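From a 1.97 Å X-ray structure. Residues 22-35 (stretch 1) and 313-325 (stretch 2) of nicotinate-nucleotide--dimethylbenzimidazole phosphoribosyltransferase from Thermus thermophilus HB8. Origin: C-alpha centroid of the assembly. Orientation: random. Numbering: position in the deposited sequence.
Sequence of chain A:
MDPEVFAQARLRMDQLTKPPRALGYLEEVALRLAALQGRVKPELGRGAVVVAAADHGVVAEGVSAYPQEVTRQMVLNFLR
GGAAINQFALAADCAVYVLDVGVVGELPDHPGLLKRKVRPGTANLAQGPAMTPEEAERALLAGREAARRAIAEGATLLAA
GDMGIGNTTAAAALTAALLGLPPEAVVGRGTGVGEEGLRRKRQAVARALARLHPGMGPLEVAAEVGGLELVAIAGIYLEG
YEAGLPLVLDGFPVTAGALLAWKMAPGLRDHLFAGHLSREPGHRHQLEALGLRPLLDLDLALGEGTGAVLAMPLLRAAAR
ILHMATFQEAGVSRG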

# COMPACT_ATOMS: atom_id res chain seq x y z
N ALA A 22 3.33 11.63 -12.68
CA ALA A 22 2.49 11.99 -11.53
C ALA A 22 2.07 10.80 -10.67
O ALA A 22 1.77 10.96 -9.49
CB ALA A 22 1.25 12.76 -12.00
N LEU A 23 2.04 9.60 -11.24
CA LEU A 23 1.64 8.43 -10.48
C LEU A 23 2.83 7.57 -10.02
O LEU A 23 2.70 6.38 -9.73
CB LEU A 23 0.63 7.60 -11.27
CG LEU A 23 -0.74 8.30 -11.43
CD1 LEU A 23 -1.68 7.44 -12.25
CD2 LEU A 23 -1.34 8.57 -10.05
N GLY A 24 3.99 8.22 -9.95
CA GLY A 24 5.21 7.59 -9.48
C GLY A 24 5.54 6.16 -9.86
O GLY A 24 5.44 5.75 -11.01
N TYR A 25 5.95 5.38 -8.85
CA TYR A 25 6.33 3.99 -9.07
C TYR A 25 5.23 3.10 -9.63
O TYR A 25 5.51 2.06 -10.22
CB TYR A 25 6.87 3.37 -7.78
CG TYR A 25 7.35 1.95 -7.96
CD1 TYR A 25 7.03 0.96 -7.03
CD2 TYR A 25 8.11 1.58 -9.08
CE1 TYR A 25 7.43 -0.36 -7.21
CE2 TYR A 25 8.52 0.26 -9.27
CZ TYR A 25 8.18 -0.70 -8.33
OH TYR A 25 8.56 -2.01 -8.50
N LEU A 26 3.98 3.49 -9.44
CA LEU A 26 2.88 2.67 -9.95
C LEU A 26 2.84 2.66 -11.47
O LEU A 26 2.30 1.73 -12.07
CB LEU A 26 1.54 3.15 -9.39
CG LEU A 26 1.32 2.94 -7.89
CD1 LEU A 26 -0.10 3.36 -7.51
CD2 LEU A 26 1.55 1.47 -7.53
N GLU A 27 3.41 3.68 -12.10
CA GLU A 27 3.41 3.74 -13.56
C GLU A 27 4.27 2.61 -14.12
O GLU A 27 3.89 1.95 -15.09
CB GLU A 27 3.91 5.10 -14.05
CG GLU A 27 3.08 6.27 -13.54
CD GLU A 27 3.43 7.59 -14.22
OE1 GLU A 27 2.91 8.64 -13.79
OE2 GLU A 27 4.23 7.58 -15.18
N GLU A 28 5.42 2.37 -13.51
CA GLU A 28 6.31 1.31 -13.97
C GLU A 28 5.62 -0.04 -13.79
O GLU A 28 5.72 -0.93 -14.64
CB GLU A 28 7.62 1.32 -13.18
CG GLU A 28 8.69 0.41 -13.76
CD GLU A 28 10.05 0.60 -13.09
OE1 GLU A 28 10.42 1.76 -12.83
OE2 GLU A 28 10.75 -0.41 -12.84
N VAL A 29 4.91 -0.19 -12.68
CA VAL A 29 4.18 -1.41 -12.39
C VAL A 29 3.15 -1.66 -13.49
O VAL A 29 3.05 -2.77 -14.02
CB VAL A 29 3.45 -1.31 -11.02
CG1 VAL A 29 2.60 -2.55 -10.79
CG2 VAL A 29 4.47 -1.15 -9.89
N ALA A 30 2.40 -0.62 -13.83
CA ALA A 30 1.38 -0.73 -14.88
C ALA A 30 1.99 -1.19 -16.20
O ALA A 30 1.45 -2.07 -16.87
CB ALA A 30 0.69 0.63 -15.08
N LEU A 31 3.12 -0.60 -16.57
CA LEU A 31 3.78 -0.96 -17.82
C LEU A 31 4.22 -2.42 -17.82
O LEU A 31 4.11 -3.11 -18.83
CB LEU A 31 4.99 -0.06 -18.05
CG LEU A 31 4.69 1.44 -18.14
CD1 LEU A 31 6.00 2.21 -18.31
CD2 LEU A 31 3.75 1.71 -19.31
N ARG A 32 4.73 -2.89 -16.69
CA ARG A 32 5.17 -4.27 -16.62
C ARG A 32 3.97 -5.20 -16.74
O ARG A 32 4.03 -6.21 -17.44
CB ARG A 32 5.91 -4.53 -15.30
CG ARG A 32 7.22 -3.76 -15.17
CD ARG A 32 7.97 -4.16 -13.90
NE ARG A 32 8.29 -5.58 -13.91
CZ ARG A 32 8.49 -6.31 -12.81
NH1 ARG A 32 8.41 -5.76 -11.61
NH2 ARG A 32 8.77 -7.61 -12.93
N LEU A 33 2.88 -4.86 -16.07
CA LEU A 33 1.67 -5.67 -16.13
C LEU A 33 1.15 -5.75 -17.57
O LEU A 33 0.76 -6.83 -18.04
CB LEU A 33 0.59 -5.08 -15.21
CG LEU A 33 0.92 -5.18 -13.72
CD1 LEU A 33 -0.11 -4.42 -12.89
CD2 LEU A 33 0.97 -6.66 -13.32
N ALA A 34 1.15 -4.62 -18.26
CA ALA A 34 0.70 -4.59 -19.65
C ALA A 34 1.55 -5.52 -20.51
O ALA A 34 1.03 -6.29 -21.31
CB ALA A 34 0.76 -3.16 -20.20
N ALA A 35 2.87 -5.43 -20.34
CA ALA A 35 3.79 -6.26 -21.11
C ALA A 35 3.61 -7.75 -20.80
O ALA A 35 3.68 -8.58 -21.70
CB ALA A 35 5.23 -5.84 -20.83
N PRO A 313 -3.91 -5.13 -4.01
CA PRO A 313 -4.79 -4.03 -4.42
C PRO A 313 -4.00 -2.95 -5.16
O PRO A 313 -4.53 -2.27 -6.04
CB PRO A 313 -5.37 -3.53 -3.10
CG PRO A 313 -5.38 -4.77 -2.25
CD PRO A 313 -4.04 -5.40 -2.57
N LEU A 314 -2.73 -2.78 -4.80
CA LEU A 314 -1.89 -1.79 -5.47
C LEU A 314 -1.63 -2.23 -6.90
O LEU A 314 -1.62 -1.41 -7.82
CB LEU A 314 -0.56 -1.60 -4.74
CG LEU A 314 -0.62 -0.94 -3.36
CD1 LEU A 314 0.80 -0.80 -2.82
CD2 LEU A 314 -1.29 0.43 -3.48
N LEU A 315 -1.42 -3.53 -7.10
CA LEU A 315 -1.17 -4.03 -8.44
C LEU A 315 -2.41 -3.82 -9.31
O LEU A 315 -2.30 -3.48 -10.49
CB LEU A 315 -0.81 -5.52 -8.41
CG LEU A 315 0.45 -5.87 -7.60
CD1 LEU A 315 0.74 -7.36 -7.73
CD2 LEU A 315 1.62 -5.07 -8.10
N ARG A 316 -3.59 -4.03 -8.73
CA ARG A 316 -4.84 -3.85 -9.47
C ARG A 316 -5.00 -2.38 -9.85
O ARG A 316 -5.39 -2.06 -10.97
CB ARG A 316 -6.04 -4.31 -8.64
CG ARG A 316 -6.01 -5.79 -8.28
CD ARG A 316 -7.37 -6.28 -7.83
NE ARG A 316 -7.32 -7.69 -7.43
CZ ARG A 316 -7.13 -8.11 -6.19
NH1 ARG A 316 -6.98 -7.24 -5.20
NH2 ARG A 316 -7.07 -9.42 -5.93
N ALA A 317 -4.71 -1.50 -8.90
CA ALA A 317 -4.81 -0.06 -9.13
C ALA A 317 -3.88 0.34 -10.26
O ALA A 317 -4.24 1.12 -11.14
CB ALA A 317 -4.45 0.70 -7.87
N ALA A 318 -2.66 -0.19 -10.22
CA ALA A 318 -1.66 0.11 -11.24
C ALA A 318 -2.18 -0.27 -12.63
O ALA A 318 -2.04 0.49 -13.58
CB ALA A 318 -0.37 -0.64 -10.94
N ALA A 319 -2.78 -1.45 -12.74
CA ALA A 319 -3.31 -1.91 -14.02
C ALA A 319 -4.37 -0.94 -14.56
O ALA A 319 -4.43 -0.69 -15.77
CB ALA A 319 -3.91 -3.31 -13.87
N ARG A 320 -5.20 -0.40 -13.68
CA ARG A 320 -6.26 0.53 -14.07
C ARG A 320 -5.75 1.88 -14.58
O ARG A 320 -6.48 2.60 -15.26
CB ARG A 320 -7.22 0.77 -12.90
CG ARG A 320 -7.96 -0.48 -12.42
CD ARG A 320 -8.74 -1.14 -13.54
NE ARG A 320 -9.66 -0.22 -14.20
CZ ARG A 320 -10.52 -0.58 -15.16
NH1 ARG A 320 -10.58 -1.84 -15.55
NH2 ARG A 320 -11.32 0.33 -15.72
N ILE A 321 -4.51 2.23 -14.26
CA ILE A 321 -3.97 3.51 -14.71
C ILE A 321 -4.08 3.63 -16.23
O ILE A 321 -4.47 4.68 -16.74
CB ILE A 321 -2.48 3.67 -14.32
CG1 ILE A 321 -2.34 3.80 -12.81
CG2 ILE A 321 -1.89 4.91 -15.00
CD1 ILE A 321 -0.90 3.82 -12.31
N LEU A 322 -3.76 2.55 -16.93
CA LEU A 322 -3.80 2.54 -18.39
C LEU A 322 -5.22 2.60 -18.94
O LEU A 322 -5.42 2.73 -20.15
CB LEU A 322 -3.05 1.32 -18.92
CG LEU A 322 -1.52 1.47 -18.76
CD1 LEU A 322 -0.83 0.11 -18.84
CD2 LEU A 322 -1.00 2.41 -19.84
N HIS A 323 -6.21 2.51 -18.06
CA HIS A 323 -7.61 2.59 -18.46
C HIS A 323 -8.09 4.04 -18.38
O HIS A 323 -9.23 4.36 -18.73
CB HIS A 323 -8.46 1.68 -17.58
CG HIS A 323 -8.23 0.22 -17.83
ND1 HIS A 323 -9.11 -0.56 -18.57
CD2 HIS A 323 -7.21 -0.59 -17.47
CE1 HIS A 323 -8.63 -1.78 -18.65
NE2 HIS A 323 -7.49 -1.84 -18.00
N MET A 324 -7.21 4.93 -17.90
CA MET A 324 -7.54 6.34 -17.81
C MET A 324 -7.67 6.86 -19.24
O MET A 324 -7.22 6.22 -20.19
CB MET A 324 -6.43 7.14 -17.13
CG MET A 324 -6.34 7.00 -15.63
SD MET A 324 -4.84 7.80 -15.04
CE MET A 324 -5.21 9.53 -15.40
N ALA A 325 -8.29 8.03 -19.39
CA ALA A 325 -8.43 8.64 -20.70
C ALA A 325 -7.17 9.44 -20.99
O ALA A 325 -6.50 9.91 -20.07
CB ALA A 325 -9.64 9.56 -20.72

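This is a close, nearly perpendicular helix-on-helix contact of apolar side chains, some resting on backbone carbonyls, with no hydrogen bond across it, built around a pair of alanines at the crossing point. The helix of stretch 1 and the helix that opens stretch 2 cross at -79°, and their axes come within 7.8 Å. Small residues sit where the backbones come closest: the CA atoms of Ala30 and Ala318 lie 4.8 Å apart, and each CB points toward the other stretch. Ala30 CB sits 3.1 Å from Ala318 O, a tight van der Waals contact in which a methyl rests against the opposing backbone.

Ala318 is the knob. Its methyl fits among Leu26, Val29, Ala30 and Leu33, positions whose i, i+3, i+4, i+7 spacing gathers them on one face of the helix; the nearest side-chain approach is Val29 CG1 to Ala318 CB, at 3.5 Å. Larger side chains fill the space that opens as the helices diverge. Val29 CG1 meets Leu315 CD2 at 3.8 Å, while Leu33 CD1 reaches the backbone at Leu315 O, 3.4 Å away, and lies 4.1 Å from Ala319 CB.

Further along stretch 2, Ile321 lays its CD1 3.9 Å from Leu26 CB and 3.7 Å from Leu23 CD1. Leu322 CD1 lies 3.9 Å from Ala34 CB and 4.1 Å from Ala30 CB.

No hydrogen bond links the stretches; shape and the burial of 581 Å² of surface, both sides summed, characterize the contact. The backbone amides at the centre bond within their own helices: Ala30 N donates to Leu26 O at 2.9 Å, as Ala318 N does to Leu314 O at 2.9 Å. Before the helix of stretch 1, Leu23 N donates to Glu27 OE1 at 2.9 Å, tying the preceding loop to the first turns.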